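Local coordinates for cyanophycinase-like exopeptidase (PDB 6NQC), which probably hydrolyses peptide bonds as a serine exopeptidase of family S51, the family that includes cyanophycinase, at residues V29-Y34 with I187-K192; G216-T221 with G236-H241; K92-L97 with P105-L110; P56-I61 with A114-F119. One frame throughout, in Å; residues are numbered along the deposited sequence.

Contact 1: residues V29-Y34 with I187-K192; sequences VGSGEY and IPHFNK
The carbonyl oxygen G30 O is held in two ways by a single residue, H189. It accepts the backbone N-H of H189, with H189 N 3.0 Å from G30 O and the bond bent to 144°, and it also lies over the centre of the H189 imidazole, 3.5 Å above the ring plane. The first torsion explains the double contact: chi1 of -64° keeps CG of H189 beside its own backbone N, and the ring folds back over the oxygen that this N binds. P188 packs on the same carbonyl, its CB 3.4 Å from G30 O. S31 adds a carbon contact, CB to CE1 of H189 at 3.4 Å, reaching the ring obliquely. Its hydroxyl serves another partner, since S31 OG is hydrogen-bonded to V220 N.

Both imidazole nitrogens turn to residues beyond these two loops: ND1 is hydrogen-bonded to E219 OE2, and NE2 makes a weak bond to S154 OG. With S154 on a GxSxG turn, this resembles the Ser-His-Glu charge relay of S51 peptidases, and H189 would probably be its general base. The loop after strand 26-29 thus braces the histidine over one face and through its backbone N-H, which should limit how the ring can turn, while both nitrogens remain with the presumed relay.

Contact 2: residues G216-T221 with G236-H241; sequences GIDEVT and GDAKVH
A type II beta turn from D218 to T221 marks the point where the chain leaves the four-stranded mixed sheet for the large one, and 236-241 runs antiparallel beside it. In the small sheet G216 and H241 form a hydrogen-bonded pair and I217 and V240 a non-hydrogen-bonded one. On the large-sheet side T221 faces G236.

Between these pairs D218 N donates to K239 O at 3.0 Å, and D218 OD2 takes K239 N at 3.0 Å, so the two residues are bound in both directions. CG of D218 lies beside its backbone N (chi1 -74°), which brings the carboxylate to the side of the bond to K239 O. D218 OD1 accepts H241 NE2 at 2.9 Å, and a weak second bond runs from that nitrogen to OD2. The D218 and H241 side chains cross at about a right angle; the carboxylate sits at the edge of the imidazole, the planes 56° apart. Both donors meet it from above its own plane; receiving N-H groups on both oxygens may favour the charged form. F190 lies against the H241 ring.

E219 points away from 236-241 and hydrogen-bonds H189 through OE2, consistent with the acidic member of a presumed Ser-His-Glu triad. The turn that carries it is held to 236-241 through its third residue, D237 N to V220 O, 2.9 Å and nearly straight. T221 OG1 donates back to E219 O of its own turn and, across the contact, accepts A238 N at 2.8 Å. A238 CB sits 3.3 Å from T221 OG1 and 3.4 Å from D218 OD2.

Contact 3: residues K92-L97 with P105-L110; sequences KFLPVL and PEFVEL. With SO4 (sulfate ion), chain B.
The phenyl ring of F107 carries L94 over one face, the branch carbon CG of L94 lying 4.0 Å from F107 CD1. Two more side chains from 92-97 approach the ring obliquely: V96 CG2 comes within 3.6 Å of F107 CD2, and P95 CD within 3.7 Å of F107 CZ. L136 of helix 135-145 also touches this ring. F107 reaches them because its CG stands anti to the carbonyl carbon (chi1 -67°), on the helix side that looks at the strand's exit.

One turn further on, L110 CD1 meets L94 CD1 at 3.9 Å, and L110 CD2 crosses the aliphatic end of K92, whose NZ is salt-bridged to E90. The backbone bends sharply at P95, the centre of an inverse gamma turn closed by V96 N to L94 O at 2.7 Å, which lets L94, P95 and V96 all converge on one ring. A sulfate, probably from the crystallisation liquor, is bound by F93 N at 2.8 Å to its O4, and by R81.

The apolar seam seats helix 105-110 in the beta-alpha-beta crossover that leads from edge strand 90-93 past strand 57-61 to strand 116-119.

Contact 4: residues P56-I61 with A114-F119; sequences PIFLQI and AALIYF
Strands 57-61 and 116-119 run parallel, their axes 4.8 Å apart at closest approach and inclined by 23°, with F58 to I61 in register with L116 to F119. The bonds alternate as a parallel pair requires: L116 N to I57 O, L59 N to L116 O (2.8 Å), Y118 N to L59 O, and I61 N to Y118 O (2.8 Å). CA-H groups of I117 and F119 also point at L59 O and I61 O.

On one face of the sheet the F58 ring is sandwiched. The methyl L116 CD2 makes a CH-pi contact on one side, 3.9 Å from the ring centroid of F58 and 28° off its normal; on the other, the side-chain nitrogen Q60 NE2 lies over the centre of the F58 ring, 3.5 Å above its plane, and donates to G80 O. Y118 CB comes in at the ring edge, 3.8 Å from F58 CE1. With CG anti to its backbone N (chi1 -169°), F58 leans across toward the neighbouring strand and runs alongside L116 and Y118.

The opposite face carries L59, I61, I117 and F119. Where the strand begins, I57 CD1 and L59 CD1 converge on the methyl of A114; I61 CD1 meets I117 CG2 at 3.7 Å, and I61 CG2 abuts the edge of F119 at CD1, 3.8 Å away. I140 of helix 135-145 covers I61, I117 and F119, whereas I46 of helix 39-51 packs on F58 and L116, and strands 90-93 and 149-153 continue the sheet outside this pair.

From the N terminus, strand 26-29 leads into 29-34, which opens contact 1. The chain next opens contact 4 at 56-61 and contact 3 at 92-97; contact 3 closes first, at 105-110, then contact 4 at 114-119, and contact 1 last at 187-192, so the three nest and none cross. Contact 2 follows in series as a short loop from 216-221 to 236-241. Contacts 3 and 4 share the large sheet, where 92-97 pairs with Q60. Contact 1 touches contact 4 through Y34 and Y118, and contact 2 through H189 and E219. It thereby joins the large sheet to the small one near the presumed active site, with contact 3 on the far side of the molecule.

Contact 1: residues V29-Y34 with I187-K192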
loop_
_atom_site.group_PDB
_atom_site.type_symbol
_atom_site.label_atom_id
_atom_site.label_comp_id
_atom_site.label_asym_id
_atom_site.label_seq_id
_atom_site.Cartn_x
_atom_site.Cartn_y
_atom_site.Cartn_z
ATOM N N VAL A 29 -2.135 2.898 -4.041
ATOM C CA VAL A 29 -2.857 2.430 -5.220
ATOM C C VAL A 29 -4.335 2.289 -4.891
ATOM O O VAL A 29 -4.698 1.681 -3.885
ATOM C CB VAL A 29 -2.275 1.108 -5.723
ATOM C CG1 VAL A 29 -2.943 0.634 -6.992
ATOM C CG2 VAL A 29 -0.737 1.296 -6.010
ATOM N N GLY A 30 -5.185 2.822 -5.761
ATOM C CA GLY A 30 -6.624 2.789 -5.510
ATOM C C GLY A 30 -7.304 1.464 -5.816
ATOM O O GLY A 30 -8.309 1.110 -5.177
ATOM N N SER A 31 -6.772 0.713 -6.766
ATOM C CA SER A 31 -7.220 -0.639 -7.135
ATOM C C SER A 31 -6.257 -1.118 -8.222
ATOM O O SER A 31 -5.495 -0.326 -8.782
ATOM C CB SER A 31 -8.669 -0.717 -7.651
ATOM O OG SER A 31 -8.772 -0.331 -9.016
ATOM N N GLY A 32 -6.324 -2.406 -8.533
ATOM C CA GLY A 32 -5.708 -2.918 -9.746
ATOM C C GLY A 32 -4.336 -3.485 -9.556
ATOM O O GLY A 32 -3.569 -3.527 -10.531
ATOM N N GLU A 33 -3.990 -3.904 -8.328
ATOM C CA GLU A 33 -2.691 -4.512 -8.097
ATOM C C GLU A 33 -2.477 -5.669 -9.072
ATOM O O GLU A 33 -3.415 -6.394 -9.431
ATOM C CB GLU A 33 -2.545 -4.993 -6.658
ATOM C CG GLU A 33 -3.432 -6.180 -6.255
ATOM C CD GLU A 33 -4.747 -5.742 -5.651
ATOM O OE1 GLU A 33 -5.651 -5.442 -6.428
ATOM O OE2 GLU A 33 -4.855 -5.661 -4.401
ATOM N N TYR A 34 -1.213 -5.814 -9.487
ATOM C CA TYR A 34 -0.732 -6.947 -10.271
ATOM C C TYR A 34 -1.368 -7.025 -11.647
ATOM O O TYR A 34 -1.260 -8.066 -12.321
ATOM C CB TYR A 34 -0.924 -8.276 -9.528
ATOM C CG TYR A 34 -0.429 -8.285 -8.099
ATOM C CD1 TYR A 34 0.611 -7.450 -7.714
ATOM C CD2 TYR A 34 -1.013 -9.093 -7.138
ATOM C CE1 TYR A 34 1.072 -7.425 -6.412
ATOM C CE2 TYR A 34 -0.543 -9.080 -5.796
ATOM C CZ TYR A 34 0.514 -8.239 -5.460
ATOM O OH TYR A 34 1.011 -8.173 -4.172
ATOM N N ILE A 187 -8.691 7.151 0.694
ATOM C CA ILE A 187 -9.892 6.412 0.353
ATOM C C ILE A 187 -9.660 5.784 -1.031
ATOM O O ILE A 187 -9.542 6.534 -2.012
ATOM C CB ILE A 187 -11.132 7.310 0.355
ATOM C CG1 ILE A 187 -11.293 7.901 1.751
ATOM C CG2 ILE A 187 -12.338 6.489 -0.007
ATOM C CD1 ILE A 187 -12.294 9.033 1.851
ATOM N N PRO A 188 -9.558 4.467 -1.129
ATOM C CA PRO A 188 -9.312 3.823 -2.428
ATOM C C PRO A 188 -10.616 3.630 -3.184
ATOM O O PRO A 188 -11.657 4.004 -2.715
ATOM C CB PRO A 188 -8.706 2.480 -2.038
ATOM C CG PRO A 188 -9.301 2.167 -0.661
ATOM C CD PRO A 188 -9.541 3.512 0.000
ATOM N N HIS A 189 -10.523 3.008 -4.377
ATOM C CA HIS A 189 -11.716 2.688 -5.166
ATOM C C HIS A 189 -12.634 3.910 -5.200
ATOM O O HIS A 189 -13.864 3.767 -5.048
ATOM C CB HIS A 189 -12.510 1.517 -4.571
ATOM C CG HIS A 189 -11.777 0.207 -4.567
ATOM N ND1 HIS A 189 -11.723 -0.627 -5.659
ATOM C CD2 HIS A 189 -11.133 -0.439 -3.576
ATOM C CE1 HIS A 189 -11.028 -1.707 -5.352
ATOM N NE2 HIS A 189 -10.646 -1.609 -4.092
ATOM N N PHE A 190 -12.064 5.116 -5.301
ATOM C CA PHE A 190 -12.838 6.294 -4.927
ATOM C C PHE A 190 -14.073 6.494 -5.807
ATOM O O PHE A 190 -15.111 6.976 -5.331
ATOM C CB PHE A 190 -11.998 7.540 -5.020
ATOM C CG PHE A 190 -12.647 8.756 -4.413
ATOM C CD1 PHE A 190 -12.781 8.880 -3.046
ATOM C CD2 PHE A 190 -13.096 9.772 -5.208
ATOM C CE1 PHE A 190 -13.354 9.991 -2.505
ATOM C CE2 PHE A 190 -13.668 10.917 -4.640
ATOM C CZ PHE A 190 -13.799 11.000 -3.312
ATOM N N ASN A 191 -13.976 6.126 -7.062
ATOM C CA ASN A 191 -15.051 6.323 -8.012
ATOM C C ASN A 191 -16.177 5.325 -7.823
ATOM O O ASN A 191 -17.251 5.530 -8.388
ATOM C CB ASN A 191 -14.497 6.265 -9.452
ATOM C CG ASN A 191 -13.767 4.972 -9.760
ATOM O OD1 ASN A 191 -12.817 4.590 -9.060
ATOM N ND2 ASN A 191 -14.190 4.291 -10.842
ATOM N N LYS A 192 -15.980 4.291 -7.012
ATOM C CA LYS A 192 -17.010 3.279 -6.778
ATOM C C LYS A 192 -17.382 3.042 -5.319
ATOM O O LYS A 192 -18.510 2.613 -5.080
ATOM C CB LYS A 192 -16.565 1.938 -7.403
ATOM C CG LYS A 192 -16.141 2.083 -8.881
ATOM C CD LYS A 192 -16.481 0.841 -9.689
ATOM C CE LYS A 192 -16.790 1.174 -11.141
ATOM N NZ LYS A 192 -18.189 0.773 -11.499
#

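Contact 2: residues G216-T221 with G236-H241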
loop_
_atom_site.group_PDB
_atom_site.type_symbol
_atom_site.label_atom_id
_atom_site.label_comp_id
_atom_site.label_asym_id
_atom_site.label_seq_id
_atom_site.Cartn_x
_atom_site.Cartn_y
_atom_site.Cartn_z
ATOM N N GLY A 216 -8.616 10.909 -2.082
ATOM C CA GLY A 216 -9.239 9.775 -2.729
ATOM C C GLY A 216 -8.438 9.385 -3.955
ATOM O O GLY A 216 -7.944 10.248 -4.685
ATOM N N ILE A 217 -8.317 8.082 -4.175
ATOM C CA ILE A 217 -7.612 7.538 -5.337
ATOM C C ILE A 217 -8.598 6.648 -6.076
ATOM O O ILE A 217 -9.119 5.681 -5.505
ATOM C CB ILE A 217 -6.350 6.768 -4.928
ATOM C CG1 ILE A 217 -5.411 7.712 -4.141
ATOM C CG2 ILE A 217 -5.623 6.229 -6.172
ATOM C CD1 ILE A 217 -4.133 7.006 -3.625
ATOM N N ASP A 218 -8.874 7.000 -7.333
ATOM C CA ASP A 218 -9.752 6.213 -8.180
ATOM C C ASP A 218 -9.173 4.821 -8.466
ATOM O O ASP A 218 -7.972 4.555 -8.304
ATOM C CB ASP A 218 -9.978 6.886 -9.544
ATOM C CG ASP A 218 -10.902 8.085 -9.472
ATOM O OD1 ASP A 218 -11.579 8.231 -8.451
ATOM O OD2 ASP A 218 -10.930 8.879 -10.426
ATOM N N GLU A 219 -10.045 3.940 -8.961
ATOM C CA GLU A 219 -9.595 2.641 -9.438
ATOM C C GLU A 219 -8.526 2.791 -10.523
ATOM O O GLU A 219 -8.489 3.776 -11.285
ATOM C CB GLU A 219 -10.793 1.843 -9.944
ATOM C CG GLU A 219 -11.745 1.503 -8.794
ATOM C CD GLU A 219 -12.721 0.402 -9.090
ATOM O OE1 GLU A 219 -13.168 0.298 -10.245
ATOM O OE2 GLU A 219 -13.034 -0.333 -8.152
ATOM N N VAL A 220 -7.592 1.848 -10.494
ATOM C CA VAL A 220 -6.479 1.742 -11.432
ATOM C C VAL A 220 -5.721 3.050 -11.530
ATOM O O VAL A 220 -5.244 3.433 -12.596
ATOM C CB VAL A 220 -7.016 1.287 -12.810
ATOM C CG1 VAL A 220 -5.862 0.823 -13.693
ATOM C CG2 VAL A 220 -8.037 0.203 -12.634
ATOM N N THR A 221 -5.575 3.727 -10.395
ATOM C CA THR A 221 -4.819 4.965 -10.278
ATOM C C THR A 221 -3.961 4.840 -9.028
ATOM O O THR A 221 -4.308 4.101 -8.086
ATOM C CB THR A 221 -5.733 6.174 -10.173
ATOM O OG1 THR A 221 -6.691 6.128 -11.248
ATOM C CG2 THR A 221 -4.983 7.476 -10.260
ATOM N N GLY A 236 -1.388 6.364 -13.686
ATOM C CA GLY A 236 -2.452 5.455 -14.049
ATOM C C GLY A 236 -3.628 6.102 -14.758
ATOM O O GLY A 236 -3.538 7.162 -15.374
ATOM N N ASP A 237 -4.759 5.435 -14.655
ATOM C CA ASP A 237 -5.875 5.627 -15.574
ATOM C C ASP A 237 -6.839 6.735 -15.195
ATOM O O ASP A 237 -7.478 7.296 -16.095
ATOM C CB ASP A 237 -6.634 4.298 -15.707
ATOM C CG ASP A 237 -5.923 3.298 -16.644
ATOM O OD1 ASP A 237 -4.871 3.642 -17.221
ATOM O OD2 ASP A 237 -6.403 2.156 -16.773
ATOM N N ALA A 238 -6.972 7.101 -13.908
ATOM C CA ALA A 238 -7.967 8.097 -13.531
ATOM C C ALA A 238 -7.422 9.169 -12.584
ATOM O O ALA A 238 -6.312 9.665 -12.784
ATOM C CB ALA A 238 -9.200 7.398 -12.934
ATOM N N LYS A 239 -8.202 9.562 -11.579
ATOM C CA LYS A 239 -7.867 10.748 -10.806
ATOM C C LYS A 239 -7.545 10.458 -9.343
ATOM O O LYS A 239 -7.946 9.452 -8.759
ATOM C CB LYS A 239 -9.002 11.777 -10.868
ATOM C CG LYS A 239 -9.519 12.057 -12.277
ATOM C CD LYS A 239 -10.617 13.136 -12.241
ATOM C CE LYS A 239 -11.431 13.193 -13.540
ATOM N NZ LYS A 239 -12.903 13.055 -13.275
ATOM N N VAL A 240 -6.785 11.377 -8.782
ATOM C CA VAL A 240 -6.587 11.509 -7.349
ATOM C C VAL A 240 -7.323 12.767 -6.920
ATOM O O VAL A 240 -7.141 13.839 -7.518
ATOM C CB VAL A 240 -5.102 11.615 -6.983
ATOM C CG1 VAL A 240 -4.944 11.995 -5.515
ATOM C CG2 VAL A 240 -4.402 10.320 -7.298
ATOM N N HIS A 241 -8.108 12.650 -5.865
ATOM C CA HIS A 241 -8.932 13.732 -5.355
ATOM C C HIS A 241 -8.399 14.216 -4.020
ATOM O O HIS A 241 -8.241 13.431 -3.075
ATOM C CB HIS A 241 -10.369 13.247 -5.223
ATOM C CG HIS A 241 -10.849 12.522 -6.429
ATOM N ND1 HIS A 241 -11.634 13.122 -7.393
ATOM C CD2 HIS A 241 -10.626 11.256 -6.856
ATOM C CE1 HIS A 241 -11.891 12.254 -8.353
ATOM N NE2 HIS A 241 -11.295 11.114 -8.051
#

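Contact 3: residues K92-L97 with P105-L110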
loop_
_atom_site.group_PDB
_atom_site.type_symbol
_atom_site.label_atom_id
_atom_site.label_comp_id
_atom_site.label_asym_id
_atom_site.label_seq_id
_atom_site.Cartn_x
_atom_site.Cartn_y
_atom_site.Cartn_z
ATOM N N LYS A 92 8.238 -13.186 -4.488
ATOM C CA LYS A 92 8.276 -13.894 -3.217
ATOM C C LYS A 92 6.925 -13.661 -2.553
ATOM O O LYS A 92 6.677 -12.561 -2.043
ATOM C CB LYS A 92 9.409 -13.395 -2.328
ATOM C CG LYS A 92 10.787 -13.560 -2.980
ATOM C CD LYS A 92 11.168 -15.015 -3.040
ATOM C CE LYS A 92 12.671 -15.206 -2.932
ATOM N NZ LYS A 92 13.051 -16.592 -3.322
ATOM N N PHE A 93 6.044 -14.650 -2.624
ATOM C CA PHE A 93 4.763 -14.629 -1.913
ATOM C C PHE A 93 4.976 -15.012 -0.468
ATOM O O PHE A 93 5.529 -16.071 -0.180
ATOM C CB PHE A 93 3.803 -15.600 -2.590
ATOM C CG PHE A 93 2.393 -15.531 -2.111
ATOM C CD1 PHE A 93 1.555 -14.489 -2.493
ATOM C CD2 PHE A 93 1.868 -16.561 -1.352
ATOM C CE1 PHE A 93 0.272 -14.447 -2.081
ATOM C CE2 PHE A 93 0.559 -16.543 -0.956
ATOM C CZ PHE A 93 -0.248 -15.494 -1.323
ATOM N N LEU A 94 4.562 -14.149 0.443
ATOM C CA LEU A 94 4.733 -14.381 1.887
ATOM C C LEU A 94 3.381 -14.748 2.450
ATOM O O LEU A 94 2.548 -13.856 2.684
ATOM C CB LEU A 94 5.250 -13.134 2.596
ATOM C CG LEU A 94 6.680 -13.182 3.106
ATOM C CD1 LEU A 94 7.577 -13.399 1.911
ATOM C CD2 LEU A 94 7.046 -11.917 3.825
ATOM N N PRO A 95 3.095 -16.036 2.656
ATOM C CA PRO A 95 1.705 -16.415 3.077
ATOM C C PRO A 95 1.470 -16.131 4.561
ATOM O O PRO A 95 1.370 -17.009 5.360
ATOM C CB PRO A 95 1.699 -17.916 2.769
ATOM C CG PRO A 95 3.138 -18.369 2.880
ATOM C CD PRO A 95 3.962 -17.209 2.404
ATOM N N VAL A 96 1.475 -14.842 4.907
ATOM C CA VAL A 96 1.275 -14.418 6.292
ATOM C C VAL A 96 -0.221 -14.185 6.447
ATOM O O VAL A 96 -0.751 -13.158 6.028
ATOM C CB VAL A 96 2.091 -13.178 6.644
ATOM C CG1 VAL A 96 1.712 -12.633 8.002
ATOM C CG2 VAL A 96 3.573 -13.520 6.615
ATOM N N LEU A 97 -0.918 -15.165 7.020
ATOM C CA LEU A 97 -2.370 -15.120 7.022
ATOM C C LEU A 97 -2.964 -14.853 8.390
ATOM O O LEU A 97 -4.135 -14.461 8.473
ATOM C CB LEU A 97 -2.932 -16.428 6.474
ATOM C CG LEU A 97 -2.337 -16.915 5.160
ATOM C CD1 LEU A 97 -3.079 -18.157 4.677
ATOM C CD2 LEU A 97 -2.354 -15.848 4.079
ATOM N N PRO A 105 10.776 -16.248 11.435
ATOM C CA PRO A 105 12.069 -15.576 11.171
ATOM C C PRO A 105 12.549 -15.694 9.732
ATOM O O PRO A 105 13.373 -14.878 9.309
ATOM C CB PRO A 105 13.054 -16.285 12.122
ATOM C CG PRO A 105 12.194 -17.061 13.090
ATOM C CD PRO A 105 10.931 -17.404 12.344
ATOM N N GLU A 106 12.110 -16.696 8.982
ATOM C CA GLU A 106 12.422 -16.737 7.560
ATOM C C GLU A 106 11.757 -15.557 6.850
ATOM O O GLU A 106 12.404 -14.851 6.063
ATOM C CB GLU A 106 11.985 -18.066 6.944
ATOM C CG GLU A 106 12.447 -19.306 7.715
ATOM C CD GLU A 106 11.332 -20.349 7.863
ATOM O OE1 GLU A 106 10.839 -20.539 9.002
ATOM O OE2 GLU A 106 10.964 -20.981 6.840
ATOM N N PHE A 107 10.455 -15.350 7.132
ATOM C CA PHE A 107 9.728 -14.243 6.513
ATOM C C PHE A 107 10.332 -12.903 6.925
ATOM O O PHE A 107 10.537 -12.010 6.087
ATOM C CB PHE A 107 8.253 -14.308 6.896
ATOM C CG PHE A 107 7.508 -15.500 6.335
ATOM C CD1 PHE A 107 8.035 -16.263 5.301
ATOM C CD2 PHE A 107 6.259 -15.849 6.855
ATOM C CE1 PHE A 107 7.345 -17.331 4.791
ATOM C CE2 PHE A 107 5.561 -16.931 6.354
ATOM C CZ PHE A 107 6.111 -17.672 5.319
ATOM N N VAL A 108 10.652 -12.741 8.215
ATOM C CA VAL A 108 11.246 -11.492 8.694
ATOM C C VAL A 108 12.589 -11.245 8.047
ATOM O O VAL A 108 12.938 -10.090 7.760
ATOM C CB VAL A 108 11.338 -11.537 10.244
ATOM C CG1 VAL A 108 12.142 -10.354 10.800
ATOM C CG2 VAL A 108 9.962 -11.566 10.851
ATOM N N GLU A 109 13.345 -12.310 7.767
ATOM C CA GLU A 109 14.616 -12.117 7.076
ATOM C C GLU A 109 14.416 -11.693 5.619
ATOM O O GLU A 109 15.128 -10.820 5.126
ATOM C CB GLU A 109 15.455 -13.383 7.147
ATOM C CG GLU A 109 16.326 -13.471 8.405
ATOM C CD GLU A 109 17.288 -12.284 8.578
ATOM O OE1 GLU A 109 17.560 -11.903 9.743
ATOM O OE2 GLU A 109 17.775 -11.744 7.560
ATOM N N LEU A 110 13.413 -12.258 4.944
ATOM C CA LEU A 110 13.162 -11.962 3.536
ATOM C C LEU A 110 12.771 -10.505 3.291
ATOM O O LEU A 110 13.151 -9.908 2.271
ATOM C CB LEU A 110 12.039 -12.849 3.016
ATOM C CG LEU A 110 12.419 -14.092 2.210
ATOM C CD1 LEU A 110 11.178 -14.995 2.060
ATOM C CD2 LEU A 110 13.022 -13.766 0.881
HETATM S S SO4 B . 7.448 -18.182 -3.718
HETATM O O1 SO4 B . 6.769 -19.135 -2.814
HETATM O O2 SO4 B . 7.719 -18.812 -5.013
HETATM O O3 SO4 B . 8.736 -17.750 -3.131
HETATM O O4 SO4 B . 6.552 -17.055 -3.967
#

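Contact 4: residues P56-I61 with A114-F119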
loop_
_atom_site.group_PDB
_atom_site.type_symbol
_atom_site.label_atom_id
_atom_site.label_comp_id
_atom_site.label_asym_id
_atom_site.label_seq_id
_atom_site.Cartn_x
_atom_site.Cartn_y
_atom_site.Cartn_z
ATOM N N PRO A 56 16.579 -7.721 -6.362
ATOM C CA PRO A 56 15.499 -7.447 -7.343
ATOM C C PRO A 56 14.307 -8.396 -7.216
ATOM O O PRO A 56 13.923 -9.098 -8.119
ATOM C CB PRO A 56 16.242 -7.648 -8.678
ATOM C CG PRO A 56 17.217 -8.785 -8.377
ATOM C CD PRO A 56 17.702 -8.483 -6.957
ATOM N N ILE A 57 13.686 -8.394 -6.024
ATOM C CA ILE A 57 12.516 -9.247 -5.806
ATOM C C ILE A 57 11.256 -8.388 -5.639
ATOM O O ILE A 57 11.310 -7.253 -5.161
ATOM C CB ILE A 57 12.667 -10.198 -4.589
ATOM C CG1 ILE A 57 13.057 -9.410 -3.348
ATOM C CG2 ILE A 57 13.689 -11.317 -4.882
ATOM C CD1 ILE A 57 12.752 -10.162 -2.083
ATOM N N PHE A 58 10.126 -8.962 -6.057
ATOM C CA PHE A 58 8.766 -8.427 -5.938
ATOM C C PHE A 58 8.105 -9.226 -4.824
ATOM O O PHE A 58 7.563 -10.312 -5.040
ATOM C CB PHE A 58 8.038 -8.600 -7.267
ATOM C CG PHE A 58 6.744 -7.871 -7.393
ATOM C CD1 PHE A 58 6.081 -7.320 -6.293
ATOM C CD2 PHE A 58 6.173 -7.734 -8.642
ATOM C CE1 PHE A 58 4.868 -6.668 -6.470
ATOM C CE2 PHE A 58 4.969 -7.075 -8.811
ATOM C CZ PHE A 58 4.319 -6.544 -7.723
ATOM N N LEU A 59 8.192 -8.702 -3.604
ATOM C CA LEU A 59 7.717 -9.396 -2.422
ATOM C C LEU A 59 6.252 -9.015 -2.206
ATOM O O LEU A 59 5.908 -7.830 -2.185
ATOM C CB LEU A 59 8.594 -9.020 -1.224
ATOM C CG LEU A 59 8.675 -9.994 -0.068
ATOM C CD1 LEU A 59 9.925 -9.781 0.780
ATOM C CD2 LEU A 59 7.424 -9.783 0.783
ATOM N N GLN A 60 5.390 -10.010 -2.112
ATOM C CA GLN A 60 3.940 -9.813 -2.150
ATOM C C GLN A 60 3.330 -10.324 -0.857
ATOM O O GLN A 60 3.589 -11.455 -0.443
ATOM C CB GLN A 60 3.339 -10.515 -3.360
ATOM C CG GLN A 60 3.896 -9.957 -4.631
ATOM C CD GLN A 60 3.578 -10.788 -5.845
ATOM O OE1 GLN A 60 2.955 -11.848 -5.743
ATOM N NE2 GLN A 60 3.972 -10.282 -7.016
ATOM N N ILE A 61 2.585 -9.458 -0.186
ATOM C CA ILE A 61 2.046 -9.763 1.137
ATOM C C ILE A 61 0.527 -9.678 1.070
ATOM O O ILE A 61 -0.061 -8.589 0.862
ATOM C CB ILE A 61 2.637 -8.832 2.208
ATOM C CG1 ILE A 61 4.153 -9.025 2.265
ATOM C CG2 ILE A 61 2.001 -9.129 3.526
ATOM C CD1 ILE A 61 4.848 -8.202 3.275
ATOM N N ALA A 114 14.449 -6.274 -0.016
ATOM C CA ALA A 114 13.484 -6.463 -1.094
ATOM C C ALA A 114 13.345 -5.166 -1.872
ATOM O O ALA A 114 13.121 -4.112 -1.276
ATOM C CB ALA A 114 12.137 -6.949 -0.533
ATOM N N ALA A 115 13.466 -5.242 -3.205
ATOM C CA ALA A 115 13.298 -4.036 -4.009
ATOM C C ALA A 115 11.879 -3.466 -3.900
ATOM O O ALA A 115 11.683 -2.236 -3.910
ATOM C CB ALA A 115 13.608 -4.294 -5.471
ATOM N N LEU A 116 10.887 -4.338 -3.824
ATOM C CA LEU A 116 9.509 -3.898 -3.608
ATOM C C LEU A 116 8.794 -4.833 -2.646
ATOM O O LEU A 116 8.863 -6.064 -2.767
ATOM C CB LEU A 116 8.748 -3.832 -4.954
ATOM C CG LEU A 116 7.234 -3.651 -4.963
ATOM C CD1 LEU A 116 6.790 -2.342 -4.306
ATOM C CD2 LEU A 116 6.677 -3.704 -6.356
ATOM N N ILE A 117 8.078 -4.232 -1.697
ATOM C CA ILE A 117 7.159 -4.952 -0.824
ATOM C C ILE A 117 5.779 -4.383 -1.098
ATOM O O ILE A 117 5.615 -3.155 -1.104
ATOM C CB ILE A 117 7.570 -4.817 0.649
ATOM C CG1 ILE A 117 8.957 -5.423 0.845
ATOM C CG2 ILE A 117 6.571 -5.469 1.545
ATOM C CD1 ILE A 117 9.533 -5.091 2.222
ATOM N N TYR A 118 4.810 -5.255 -1.415
ATOM C CA TYR A 118 3.471 -4.869 -1.866
ATOM C C TYR A 118 2.412 -5.477 -0.953
ATOM O O TYR A 118 2.391 -6.693 -0.771
ATOM C CB TYR A 118 3.252 -5.337 -3.317
ATOM C CG TYR A 118 2.233 -4.541 -4.070
ATOM C CD1 TYR A 118 0.864 -4.723 -3.822
ATOM C CD2 TYR A 118 2.611 -3.576 -5.005
ATOM C CE1 TYR A 118 -0.076 -3.993 -4.501
ATOM C CE2 TYR A 118 1.658 -2.828 -5.668
ATOM C CZ TYR A 118 0.305 -3.057 -5.404
ATOM O OH TYR A 118 -0.686 -2.345 -6.043
ATOM N N PHE A 119 1.551 -4.627 -0.352
ATOM C CA PHE A 119 0.363 -5.107 0.352
ATOM C C PHE A 119 -0.805 -5.132 -0.630
ATOM O O PHE A 119 -1.247 -4.079 -1.089
ATOM C CB PHE A 119 -0.004 -4.213 1.543
ATOM C CG PHE A 119 1.005 -4.211 2.639
ATOM C CD1 PHE A 119 1.293 -5.369 3.336
ATOM C CD2 PHE A 119 1.646 -3.042 2.997
ATOM C CE1 PHE A 119 2.229 -5.365 4.376
ATOM C CE2 PHE A 119 2.589 -3.027 4.014
ATOM C CZ PHE A 119 2.891 -4.201 4.707
#